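PDB 6VYE: 6-phosphogluconolactonase from Trypanosoma cruzi, which hydrolyses 6-phosphoglucono-delta-lactone to 6-phosphogluconate, probably as the second step of the oxidative pentose phosphate pathway. Local coordinates for residues L68-K72 / L103-P108; L77-F81 / I142-L146; S25-C29 / M58-L63. All blocks are in the same frame, centred on the assembly; numbering follows the deposited sequence.

From the N terminus, contact 3 comes first: helix 24-38 meets helix 54-66, closing a loop that holds strand 46-50. The chain then enters helix 68-73, where contact 1 opens, and strand 77-85, where contact 2 opens before contact 1 has closed. Contact 1 closes at 103-108, the last residues of helix 95-104 and the turn after it, and contact 2 at 142-146, the end of helix 128-146, so these two cross, while contact 3 precedes both in series. Contacts 1 and 3 pack helices on one face of the mixed sheet and touch where L71 meets L63; contact 2 covers the other face of strand 77-85 from that on which F79 packs against L103 and L104.

Contact 1. Residues L68-K72 / L103-P108; sequences LHLLK and LLRDIP. Unlike the reference sequence in segment 103-108: R105 (reference His).
L71 and L68 of the short helix 68-73 close on I107 and L103. The delta methyl of I107 meets both leucines of the helix: it lies 3.8 Å from CB of L71, while CD1 of L68 approaches I107 CD1 more loosely at 4.2 Å. Two torsions of I107, chi1 -60° and chi2 -55°, turn CD1 across to the helix. Deeper in, L71 and L103 cross at about a right angle, their CD1 methyls 4.1 Å apart. L68 CD1 also meets D106 at its CB.

Helix 68-73 belongs to the crossover joining the parallel strands 46-50 and 77-85 of this Rossmann-like sheet; its partner is the end of helix 95-104 and the type I turn L104-I107 that follows.

The polar groups add no hydrogen bond between the segments. The K72 chain curls round the oxygen end of the D106 carbonyl, CB to CE all near D106 O and CE at 3.4 Å, and this buried oxygen has no polar partner in the model. K72 NZ remains 5.9 Å from D106 OD2, too far for a salt bridge, though the opposite charges probably attract weakly. D106 OD1 accepts a hydrogen bond from H64 NE2 of helix 54-66. R105 NH1 lies 3.3 Å from D106 OD1, a purely electrostatic pairing, since the oxygen sits well out of the guanidinium plane. Beside K72, the P108 ring places CG 3.6 Å from K72 O.

Contact 2. Residues L77-F81 / I142-L146; sequences LRFFF and IALLL
Strand 77-81, carrying F80 and R78, runs nearly antiparallel to the last turn of helix 128-146, their local axes at 167° and 11.6 Å apart at closest approach. This is helix-on-sheet packing in an alpha/beta fold of Rossmann type: F80 and R78 point to this helix, whereas L77 and F79 on the other face of the strand meet helix 68-73.

F80 makes most of the apolar contacts. Its ring, set by a chi1 of -64° that places CG anti to the carbonyl carbon, is met obliquely by three aliphatic side chains. I142 CG1 touches the ring at CD2 (3.9 Å), near its root, while L145 CD1 packs against CZ at 3.8 Å. L146 comes from the opposite direction to F80, with its CD2 3.7 Å from F80 CZ. F161 adds an edge-to-face ring contact, and the hydroxyl of Y138, one turn before I142, accepts a hydrogen bond from the backbone N of F81.

R78 extends toward the helix, CG anti to its N, before bending at chi3, and its NH1 has a long, weak ion pair with D110. Over one face of the guanidinium sits the L145 methyl, its CD2 4.2 Å from R78 NH1.

Contact 3. Residues S25-C29 / M58-L63; sequences SGVAC and MLYSLL
L59 and L62 of helix 54-66 both pack on C29 CB, from directions about a right angle apart. L59, whose CG lies anti to the backbone N (chi1 162°), splays its methyls along helix 24-38. Its CD1 presses against the backbone at C29, 3.3 Å from C29 N, a tight approach, and also touches C29 CB. The other methyl, CD2, meets A28 CB at 3.7 Å. From the next turn of its helix L62 reaches over toward C29 CB, and its CD2 lies against the main chain of the facing helix, 3.6 Å from the CA of G26 and 3.7 Å from S25 O.

The local axes cross at -58° and come within 8.8 Å of each other, a close packing in which the small residues S25, G26, A28 and C29 face larger ones. Both helices cover the same face of the central sheet of this Rossmann-like fold: A28 packs on I260 of strand 256-262, and L59 on L165 of strand 163-167.

C29 SG is anti to its own backbone N (chi1 -175°), which carries the sulfur along the partner helix to L63; there SG lies 3.6 Å from L63 CD2, a plain apolar contact. At the other end of the interface S25 sits almost on the backbone of helix 54-66, its CB 3.6 Å from L59 N. The hydroxyl OG turns toward M58, lying 3.9 Å from M58 CB, while the bent M58 chain brings its CE methyl round to the same oxygen.

Contact 1. Residues L68-K72 / L103-P108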
ATOM      1  N   LEU A  68      10.144 -18.463   1.293  1.00 18.30           N
ATOM      2  CA  LEU A  68       8.891 -19.241   1.125  1.00 19.30           C
ATOM      3  C   LEU A  68       8.580 -20.037   2.396  1.00 18.87           C
ATOM      4  O   LEU A  68       7.391 -20.204   2.730  1.00 18.80           O
ATOM      5  CB  LEU A  68       8.977 -20.188  -0.066  1.00 20.91           C
ATOM      6  CG  LEU A  68       7.632 -20.772  -0.498  1.00 22.04           C
ATOM      7  CD1 LEU A  68       6.552 -19.691  -0.578  1.00 22.72           C
ATOM      8  CD2 LEU A  68       7.779 -21.459  -1.848  1.00 22.02           C
ATOM      9  N   HIS A  69       9.597 -20.586   3.047  1.00 17.33           N
ATOM     10  CA  HIS A  69       9.414 -21.394   4.269  1.00 17.21           C
ATOM     11  C   HIS A  69       8.728 -20.541   5.350  1.00 15.44           C
ATOM     12  O   HIS A  69       7.834 -21.043   6.047  1.00 14.83           O
ATOM     13  CB  HIS A  69      10.756 -21.970   4.744  1.00 17.75           C
ATOM     14  CG  HIS A  69      10.534 -22.903   5.878  1.00 19.15           C
ATOM     15  ND1 HIS A  69      10.606 -22.483   7.207  1.00 22.60           N
ATOM     16  CD2 HIS A  69      10.142 -24.192   5.895  1.00 19.00           C
ATOM     17  CE1 HIS A  69      10.322 -23.525   7.981  1.00 22.93           C
ATOM     18  NE2 HIS A  69      10.017 -24.565   7.207  1.00 20.45           N
ATOM     19  N   LEU A  70       9.156 -19.292   5.477  1.00 14.05           N
ATOM     20  CA  LEU A  70       8.659 -18.352   6.488  1.00 15.38           C
ATOM     21  C   LEU A  70       7.185 -18.065   6.194  1.00 16.17           C
ATOM     22  O   LEU A  70       6.424 -17.992   7.155  1.00 16.20           O
ATOM     23  CB  LEU A  70       9.515 -17.090   6.446  1.00 14.90           C
ATOM     24  CG  LEU A  70       9.086 -15.960   7.366  1.00 16.00           C
ATOM     25  CD1 LEU A  70       9.064 -16.417   8.808  1.00 17.11           C
ATOM     26  CD2 LEU A  70      10.015 -14.772   7.220  1.00 17.06           C
ATOM     27  N   LEU A  71       6.812 -17.929   4.918  1.00 17.32           N
ATOM     28  CA  LEU A  71       5.462 -17.444   4.492  1.00 17.48           C
ATOM     29  C   LEU A  71       4.477 -18.607   4.327  1.00 18.83           C
ATOM     30  O   LEU A  71       3.277 -18.456   4.705  1.00 21.05           O
ATOM     31  CB  LEU A  71       5.614 -16.633   3.202  1.00 16.28           C
ATOM     32  CG  LEU A  71       6.523 -15.409   3.324  1.00 17.36           C
ATOM     33  CD1 LEU A  71       6.594 -14.652   2.017  1.00 17.51           C
ATOM     34  CD2 LEU A  71       6.113 -14.497   4.471  1.00 17.00           C
ATOM     35  N   LYS A  72       4.928 -19.726   3.775  1.00 20.78           N
ATOM     36  CA  LYS A  72       4.058 -20.889   3.467  1.00 21.20           C
ATOM     37  C   LYS A  72       3.966 -21.811   4.690  1.00 21.41           C
ATOM     38  O   LYS A  72       2.854 -21.985   5.189  1.00 23.14           O
ATOM     39  CB  LYS A  72       4.559 -21.603   2.210  1.00 22.59           C
ATOM     40  CG  LYS A  72       3.984 -22.987   1.928  1.00 24.70           C
ATOM     41  CD  LYS A  72       4.608 -23.550   0.664  1.00 25.91           C
ATOM     42  CE  LYS A  72       3.646 -24.318  -0.203  1.00 29.25           C
ATOM     43  NZ  LYS A  72       3.315 -25.634   0.373  1.00 29.41           N
ATOM     44  N   LEU A 103       4.251 -14.841  -6.164  1.00 19.64           N
ATOM     45  CA  LEU A 103       4.330 -15.302  -4.744  1.00 19.70           C
ATOM     46  C   LEU A 103       3.067 -16.066  -4.307  1.00 18.58           C
ATOM     47  O   LEU A 103       3.218 -17.141  -3.766  1.00 17.04           O
ATOM     48  CB  LEU A 103       4.545 -14.063  -3.866  1.00 17.91           C
ATOM     49  CG  LEU A 103       4.445 -14.285  -2.362  1.00 18.41           C
ATOM     50  CD1 LEU A 103       5.480 -15.286  -1.868  1.00 17.74           C
ATOM     51  CD2 LEU A 103       4.582 -12.957  -1.635  1.00 18.34           C
ATOM     52  N   LEU A 104       1.861 -15.513  -4.485  1.00 19.02           N
ATOM     53  CA  LEU A 104       0.695 -15.957  -3.676  1.00 17.77           C
ATOM     54  C   LEU A 104       0.179 -17.324  -4.139  1.00 17.46           C
ATOM     55  O   LEU A 104      -0.551 -17.945  -3.362  1.00 16.20           O
ATOM     56  CB  LEU A 104      -0.396 -14.893  -3.699  1.00 17.64           C
ATOM     57  CG  LEU A 104       0.007 -13.554  -3.096  1.00 18.66           C
ATOM     58  CD1 LEU A 104      -1.183 -12.597  -3.082  1.00 19.67           C
ATOM     59  CD2 LEU A 104       0.538 -13.713  -1.685  1.00 18.71           C
ATOM     60  N   ARG A 105       0.561 -17.781  -5.334  1.00 17.40           N
ATOM     61  CA  ARG A 105       0.172 -19.115  -5.862  1.00 18.58           C
ATOM     62  C   ARG A 105       0.655 -20.204  -4.884  1.00 19.05           C
ATOM     63  O   ARG A 105       0.011 -21.223  -4.801  1.00 17.05           O
ATOM     64  CB  ARG A 105       0.726 -19.324  -7.281  1.00 19.63           C
ATOM     65  CG  ARG A 105       2.239 -19.235  -7.426  1.00 19.96           C
ATOM     66  CD  ARG A 105       2.676 -19.243  -8.895  1.00 21.88           C
ATOM     67  NE  ARG A 105       4.046 -18.748  -9.065  1.00 24.56           N
ATOM     68  CZ  ARG A 105       5.149 -19.483  -8.916  1.00 25.58           C
ATOM     69  NH1 ARG A 105       5.064 -20.775  -8.660  1.00 29.00           N
ATOM     70  NH2 ARG A 105       6.338 -18.937  -9.057  1.00 27.61           N
ATOM     71  N   ASP A 106       1.709 -19.953  -4.107  1.00 19.90           N
ATOM     72  CA  ASP A 106       2.270 -20.938  -3.152  1.00 20.26           C
ATOM     73  C   ASP A 106       1.956 -20.596  -1.681  1.00 20.03           C
ATOM     74  O   ASP A 106       2.608 -21.191  -0.810  1.00 19.53           O
ATOM     75  CB  ASP A 106       3.773 -21.017  -3.359  1.00 21.73           C
ATOM     76  CG  ASP A 106       4.125 -21.817  -4.603  1.00 23.95           C
ATOM     77  OD1 ASP A 106       4.996 -21.383  -5.380  1.00 24.23           O
ATOM     78  OD2 ASP A 106       3.495 -22.842  -4.797  1.00 28.59           O
ATOM     79  N   ILE A 107       1.028 -19.676  -1.392  1.00 18.98           N
ATOM     80  CA  ILE A 107       0.645 -19.285   0.002  1.00 18.31           C
ATOM     81  C   ILE A 107      -0.666 -19.973   0.367  1.00 18.72           C
ATOM     82  O   ILE A 107      -1.579 -20.032  -0.438  1.00 17.23           O
ATOM     83  CB  ILE A 107       0.548 -17.746   0.122  1.00 17.37           C
ATOM     84  CG1 ILE A 107       1.888 -17.107  -0.213  1.00 17.75           C
ATOM     85  CG2 ILE A 107       0.028 -17.298   1.492  1.00 16.86           C
ATOM     86  CD1 ILE A 107       3.058 -17.619   0.610  1.00 17.78           C
ATOM     87  N   PRO A 108      -0.815 -20.521   1.590  1.00 21.23           N
ATOM     88  CA  PRO A 108      -2.099 -21.088   2.020  1.00 19.97           C
ATOM     89  C   PRO A 108      -3.269 -20.118   1.784  1.00 20.37           C
ATOM     90  O   PRO A 108      -3.081 -18.893   1.907  1.00 20.14           O
ATOM     91  CB  PRO A 108      -1.891 -21.359   3.508  1.00 20.75           C
ATOM     92  CG  PRO A 108      -0.388 -21.574   3.635  1.00 20.10           C
ATOM     93  CD  PRO A 108       0.243 -20.658   2.607  1.00 21.18           C
TER

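Contact 2. Residues L77-F81 / I142-L146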
ATOM      1  N   LEU A  77       2.488 -14.267   7.324  1.00 14.93           N
ATOM      2  CA  LEU A  77       1.793 -13.094   6.726  1.00 14.22           C
ATOM      3  C   LEU A  77       0.410 -13.488   6.206  1.00 14.38           C
ATOM      4  O   LEU A  77       0.243 -14.566   5.584  1.00 13.36           O
ATOM      5  CB  LEU A  77       2.623 -12.478   5.581  1.00 14.79           C
ATOM      6  CG  LEU A  77       3.855 -11.659   5.993  1.00 16.15           C
ATOM      7  CD1 LEU A  77       4.600 -11.111   4.783  1.00 17.02           C
ATOM      8  CD2 LEU A  77       3.529 -10.526   6.942  1.00 16.27           C
ATOM      9  N   ARG A  78      -0.521 -12.559   6.377  1.00 13.21           N
ATOM     10  CA  ARG A  78      -1.857 -12.578   5.752  1.00 14.02           C
ATOM     11  C   ARG A  78      -1.881 -11.390   4.791  1.00 13.20           C
ATOM     12  O   ARG A  78      -1.677 -10.233   5.214  1.00 11.85           O
ATOM     13  CB  ARG A  78      -2.942 -12.559   6.829  1.00 14.15           C
ATOM     14  CG  ARG A  78      -4.301 -12.972   6.310  1.00 16.26           C
ATOM     15  CD  ARG A  78      -5.385 -12.645   7.348  1.00 17.57           C
ATOM     16  NE  ARG A  78      -5.258 -13.479   8.551  1.00 19.80           N
ATOM     17  CZ  ARG A  78      -5.632 -14.758   8.644  1.00 21.29           C
ATOM     18  NH1 ARG A  78      -6.143 -15.414   7.614  1.00 21.64           N
ATOM     19  NH2 ARG A  78      -5.457 -15.410   9.768  1.00 22.14           N
ATOM     20  N   PHE A  79      -2.002 -11.726   3.515  1.00 12.76           N
ATOM     21  CA  PHE A  79      -1.819 -10.812   2.377  1.00 12.79           C
ATOM     22  C   PHE A  79      -3.174 -10.203   2.013  1.00 12.54           C
ATOM     23  O   PHE A  79      -4.083 -10.935   1.565  1.00 13.62           O
ATOM     24  CB  PHE A  79      -1.174 -11.565   1.209  1.00 12.48           C
ATOM     25  CG  PHE A  79       0.234 -12.054   1.470  1.00 13.10           C
ATOM     26  CD1 PHE A  79       1.310 -11.211   1.259  1.00 12.81           C
ATOM     27  CD2 PHE A  79       0.472 -13.364   1.871  1.00 13.29           C
ATOM     28  CE1 PHE A  79       2.605 -11.640   1.501  1.00 13.02           C
ATOM     29  CE2 PHE A  79       1.769 -13.803   2.111  1.00 13.99           C
ATOM     30  CZ  PHE A  79       2.832 -12.954   1.860  1.00 13.70           C
ATOM     31  N   PHE A  80      -3.257  -8.891   2.152  1.00 12.79           N
ATOM     32  CA  PHE A  80      -4.376  -8.020   1.712  1.00 14.02           C
ATOM     33  C   PHE A  80      -3.846  -7.094   0.620  1.00 13.57           C
ATOM     34  O   PHE A  80      -2.661  -7.099   0.370  1.00 13.53           O
ATOM     35  CB  PHE A  80      -4.876  -7.196   2.892  1.00 13.74           C
ATOM     36  CG  PHE A  80      -5.488  -7.990   4.020  1.00 14.28           C
ATOM     37  CD1 PHE A  80      -4.694  -8.614   4.975  1.00 14.31           C
ATOM     38  CD2 PHE A  80      -6.865  -8.083   4.158  1.00 15.18           C
ATOM     39  CE1 PHE A  80      -5.254  -9.339   6.022  1.00 14.58           C
ATOM     40  CE2 PHE A  80      -7.425  -8.834   5.187  1.00 15.85           C
ATOM     41  CZ  PHE A  80      -6.616  -9.472   6.111  1.00 15.32           C
ATOM     42  N   PHE A  81      -4.714  -6.312   0.006  1.00 15.35           N
ATOM     43  CA  PHE A  81      -4.337  -5.356  -1.062  1.00 16.79           C
ATOM     44  C   PHE A  81      -4.680  -3.952  -0.598  1.00 17.73           C
ATOM     45  O   PHE A  81      -5.791  -3.760  -0.081  1.00 19.02           O
ATOM     46  CB  PHE A  81      -5.004  -5.755  -2.374  1.00 17.11           C
ATOM     47  CG  PHE A  81      -4.446  -7.046  -2.897  1.00 15.70           C
ATOM     48  CD1 PHE A  81      -3.373  -7.043  -3.775  1.00 15.30           C
ATOM     49  CD2 PHE A  81      -4.911  -8.252  -2.396  1.00 16.40           C
ATOM     50  CE1 PHE A  81      -2.835  -8.239  -4.218  1.00 15.25           C
ATOM     51  CE2 PHE A  81      -4.332  -9.447  -2.804  1.00 17.29           C
ATOM     52  CZ  PHE A  81      -3.310  -9.433  -3.733  1.00 16.13           C
ATOM     53  N   ILE A 142     -11.994  -7.432   5.851  1.00 19.36           N
ATOM     54  CA  ILE A 142     -10.837  -6.997   6.680  1.00 19.15           C
ATOM     55  C   ILE A 142     -11.268  -6.996   8.155  1.00 19.04           C
ATOM     56  O   ILE A 142     -10.463  -7.419   8.995  1.00 18.33           O
ATOM     57  CB  ILE A 142     -10.294  -5.617   6.253  1.00 18.56           C
ATOM     58  CG1 ILE A 142      -9.775  -5.593   4.813  1.00 19.50           C
ATOM     59  CG2 ILE A 142      -9.219  -5.167   7.243  1.00 19.12           C
ATOM     60  CD1 ILE A 142      -9.426  -4.193   4.300  1.00 19.69           C
ATOM     61  N   ALA A 143     -12.462  -6.470   8.467  1.00 20.35           N
ATOM     62  CA  ALA A 143     -12.984  -6.342   9.856  1.00 20.12           C
ATOM     63  C   ALA A 143     -13.110  -7.743  10.472  1.00 19.31           C
ATOM     64  O   ALA A 143     -12.666  -7.939  11.623  1.00 17.78           O
ATOM     65  CB  ALA A 143     -14.296  -5.584   9.864  1.00 19.24           C
ATOM     66  N   LEU A 144     -13.593  -8.706   9.695  1.00 18.91           N
ATOM     67  CA  LEU A 144     -13.775 -10.097  10.169  1.00 19.64           C
ATOM     68  C   LEU A 144     -12.406 -10.719  10.471  1.00 20.17           C
ATOM     69  O   LEU A 144     -12.274 -11.402  11.508  1.00 20.05           O
ATOM     70  CB  LEU A 144     -14.502 -10.920   9.110  1.00 20.99           C
ATOM     71  CG  LEU A 144     -14.682 -12.383   9.509  1.00 24.37           C
ATOM     72  CD1 LEU A 144     -15.688 -12.505  10.654  1.00 23.37           C
ATOM     73  CD2 LEU A 144     -15.137 -13.217   8.324  1.00 27.07           C
ATOM     74  N   LEU A 145     -11.424 -10.536   9.593  1.00 18.29           N
ATOM     75  CA  LEU A 145     -10.141 -11.276   9.692  1.00 16.99           C
ATOM     76  C   LEU A 145      -9.254 -10.620  10.744  1.00 17.76           C
ATOM     77  O   LEU A 145      -8.445 -11.358  11.368  1.00 21.22           O
ATOM     78  CB  LEU A 145      -9.430 -11.301   8.331  1.00 16.13           C
ATOM     79  CG  LEU A 145     -10.078 -12.215   7.290  1.00 17.84           C
ATOM     80  CD1 LEU A 145      -9.527 -11.965   5.903  1.00 16.33           C
ATOM     81  CD2 LEU A 145      -9.922 -13.685   7.688  1.00 19.08           C
ATOM     82  N   LEU A 146      -9.278  -9.289  10.841  1.00 16.32           N
ATOM     83  CA  LEU A 146      -8.327  -8.531  11.700  1.00 17.67           C
ATOM     84  C   LEU A 146      -9.023  -7.997  12.948  1.00 18.75           C
ATOM     85  O   LEU A 146      -8.301  -7.663  13.897  1.00 18.43           O
ATOM     86  CB  LEU A 146      -7.730  -7.355  10.923  1.00 17.77           C
ATOM     87  CG  LEU A 146      -6.987  -7.697   9.629  1.00 17.65           C
ATOM     88  CD1 LEU A 146      -6.154  -6.523   9.224  1.00 17.12           C
ATOM     89  CD2 LEU A 146      -6.116  -8.936   9.778  1.00 18.92           C
TER

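Contact 3. Residues S25-C29 / M58-L63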
ATOM      1  N   SER A  25      14.034  -3.501  -3.835  1.00 24.51           N
ATOM      2  CA  SER A  25      13.256  -4.720  -3.471  1.00 26.33           C
ATOM      3  C   SER A  25      13.981  -5.466  -2.354  1.00 23.47           C
ATOM      4  O   SER A  25      13.293  -5.934  -1.439  1.00 22.52           O
ATOM      5  CB  SER A  25      12.912  -5.637  -4.631  1.00 27.27           C
ATOM      6  OG  SER A  25      13.982  -5.767  -5.551  1.00 31.82           O
ATOM      7  N   GLY A  26      15.314  -5.540  -2.426  1.00 23.06           N
ATOM      8  CA  GLY A  26      16.181  -6.198  -1.430  1.00 21.76           C
ATOM      9  C   GLY A  26      16.038  -5.553  -0.068  1.00 21.66           C
ATOM     10  O   GLY A  26      15.900  -6.290   0.929  1.00 21.48           O
ATOM     11  N   VAL A  27      16.087  -4.227   0.006  1.00 18.70           N
ATOM     12  CA  VAL A  27      15.901  -3.471   1.284  1.00 18.68           C
ATOM     13  C   VAL A  27      14.462  -3.631   1.803  1.00 15.49           C
ATOM     14  O   VAL A  27      14.295  -3.735   3.008  1.00 14.79           O
ATOM     15  CB  VAL A  27      16.285  -1.988   1.118  1.00 18.63           C
ATOM     16  CG1 VAL A  27      16.004  -1.205   2.387  1.00 18.46           C
ATOM     17  CG2 VAL A  27      17.754  -1.843   0.715  1.00 19.34           C
ATOM     18  N   ALA A  28      13.461  -3.656   0.935  1.00 14.96           N
ATOM     19  CA  ALA A  28      12.042  -3.745   1.326  1.00 16.01           C
ATOM     20  C   ALA A  28      11.785  -5.124   1.928  1.00 18.03           C
ATOM     21  O   ALA A  28      11.175  -5.228   3.002  1.00 18.10           O
ATOM     22  CB  ALA A  28      11.150  -3.495   0.140  1.00 14.89           C
ATOM     23  N   CYS A  29      12.287  -6.150   1.261  1.00 18.75           N
ATOM     24  CA  CYS A  29      12.256  -7.549   1.720  1.00 20.30           C
ATOM     25  C   CYS A  29      12.900  -7.677   3.107  1.00 19.44           C
ATOM     26  O   CYS A  29      12.268  -8.298   4.009  1.00 19.33           O
ATOM     27  CB  CYS A  29      12.968  -8.422   0.700  1.00 21.64           C
ATOM     28  SG  CYS A  29      12.839 -10.175   1.119  1.00 25.35           S
ATOM     29  N   MET A  58       8.910  -7.369  -7.946  1.00 25.99           N
ATOM     30  CA  MET A  58      10.261  -7.920  -7.699  1.00 26.85           C
ATOM     31  C   MET A  58      10.424  -8.263  -6.223  1.00 22.15           C
ATOM     32  O   MET A  58      11.080  -9.260  -5.956  1.00 20.03           O
ATOM     33  CB  MET A  58      11.340  -6.930  -8.133  1.00 33.73           C
ATOM     34  CG  MET A  58      11.440  -6.865  -9.631  1.00 40.24           C
ATOM     35  SD  MET A  58      12.379  -5.429 -10.093  1.00 58.74           S
ATOM     36  CE  MET A  58      13.992  -5.997  -9.552  1.00 59.00           C
ATOM     37  N   LEU A  59       9.908  -7.425  -5.314  1.00 18.98           N
ATOM     38  CA  LEU A  59       9.909  -7.703  -3.861  1.00 18.44           C
ATOM     39  C   LEU A  59       9.182  -9.040  -3.622  1.00 15.20           C
ATOM     40  O   LEU A  59       9.711  -9.855  -2.906  1.00 13.22           O
ATOM     41  CB  LEU A  59       9.285  -6.502  -3.134  1.00 20.28           C
ATOM     42  CG  LEU A  59       8.801  -6.717  -1.703  1.00 22.19           C
ATOM     43  CD1 LEU A  59       9.908  -7.221  -0.818  1.00 24.59           C
ATOM     44  CD2 LEU A  59       8.212  -5.444  -1.123  1.00 24.04           C
ATOM     45  N   TYR A  60       8.051  -9.275  -4.267  1.00 14.58           N
ATOM     46  CA  TYR A  60       7.215 -10.481  -4.030  1.00 15.72           C
ATOM     47  C   TYR A  60       7.899 -11.723  -4.598  1.00 16.31           C
ATOM     48  O   TYR A  60       7.774 -12.804  -3.943  1.00 15.09           O
ATOM     49  CB  TYR A  60       5.792 -10.326  -4.564  1.00 15.90           C
ATOM     50  CG  TYR A  60       5.070  -9.092  -4.119  1.00 15.11           C
ATOM     51  CD1 TYR A  60       5.415  -8.421  -2.967  1.00 14.32           C
ATOM     52  CD2 TYR A  60       4.013  -8.600  -4.877  1.00 16.01           C
ATOM     53  CE1 TYR A  60       4.723  -7.286  -2.567  1.00 15.90           C
ATOM     54  CE2 TYR A  60       3.356  -7.440  -4.527  1.00 16.34           C
ATOM     55  CZ  TYR A  60       3.707  -6.781  -3.364  1.00 16.62           C
ATOM     56  OH  TYR A  60       3.025  -5.650  -3.047  1.00 18.53           O
ATOM     57  N   SER A  61       8.632 -11.583  -5.714  1.00 17.75           N
ATOM     58  CA  SER A  61       9.425 -12.681  -6.321  1.00 18.82           C
ATOM     59  C   SER A  61      10.611 -12.980  -5.410  1.00 17.54           C
ATOM     60  O   SER A  61      10.955 -14.147  -5.262  1.00 19.38           O
ATOM     61  CB  SER A  61       9.909 -12.344  -7.701  1.00 20.38           C
ATOM     62  OG  SER A  61       8.815 -11.859  -8.453  1.00 26.13           O
ATOM     63  N   LEU A  62      11.224 -11.946  -4.861  1.00 17.60           N
ATOM     64  CA  LEU A  62      12.319 -12.101  -3.883  1.00 19.98           C
ATOM     65  C   LEU A  62      11.813 -12.869  -2.648  1.00 20.30           C
ATOM     66  O   LEU A  62      12.484 -13.842  -2.286  1.00 20.48           O
ATOM     67  CB  LEU A  62      12.865 -10.711  -3.562  1.00 22.78           C
ATOM     68  CG  LEU A  62      14.091 -10.651  -2.662  1.00 28.32           C
ATOM     69  CD1 LEU A  62      15.189 -11.628  -3.116  1.00 32.18           C
ATOM     70  CD2 LEU A  62      14.621  -9.229  -2.631  1.00 31.37           C
ATOM     71  N   LEU A  63      10.657 -12.503  -2.066  1.00 19.34           N
ATOM     72  CA  LEU A  63      10.049 -13.200  -0.896  1.00 21.01           C
ATOM     73  C   LEU A  63       9.831 -14.677  -1.246  1.00 22.09           C
ATOM     74  O   LEU A  63      10.079 -15.548  -0.370  1.00 22.48           O
ATOM     75  CB  LEU A  63       8.728 -12.526  -0.485  1.00 20.55           C
ATOM     76  CG  LEU A  63       8.867 -11.173   0.211  1.00 21.13           C
ATOM     77  CD1 LEU A  63       7.549 -10.411   0.271  1.00 21.02           C
ATOM     78  CD2 LEU A  63       9.423 -11.333   1.604  1.00 20.63           C
TER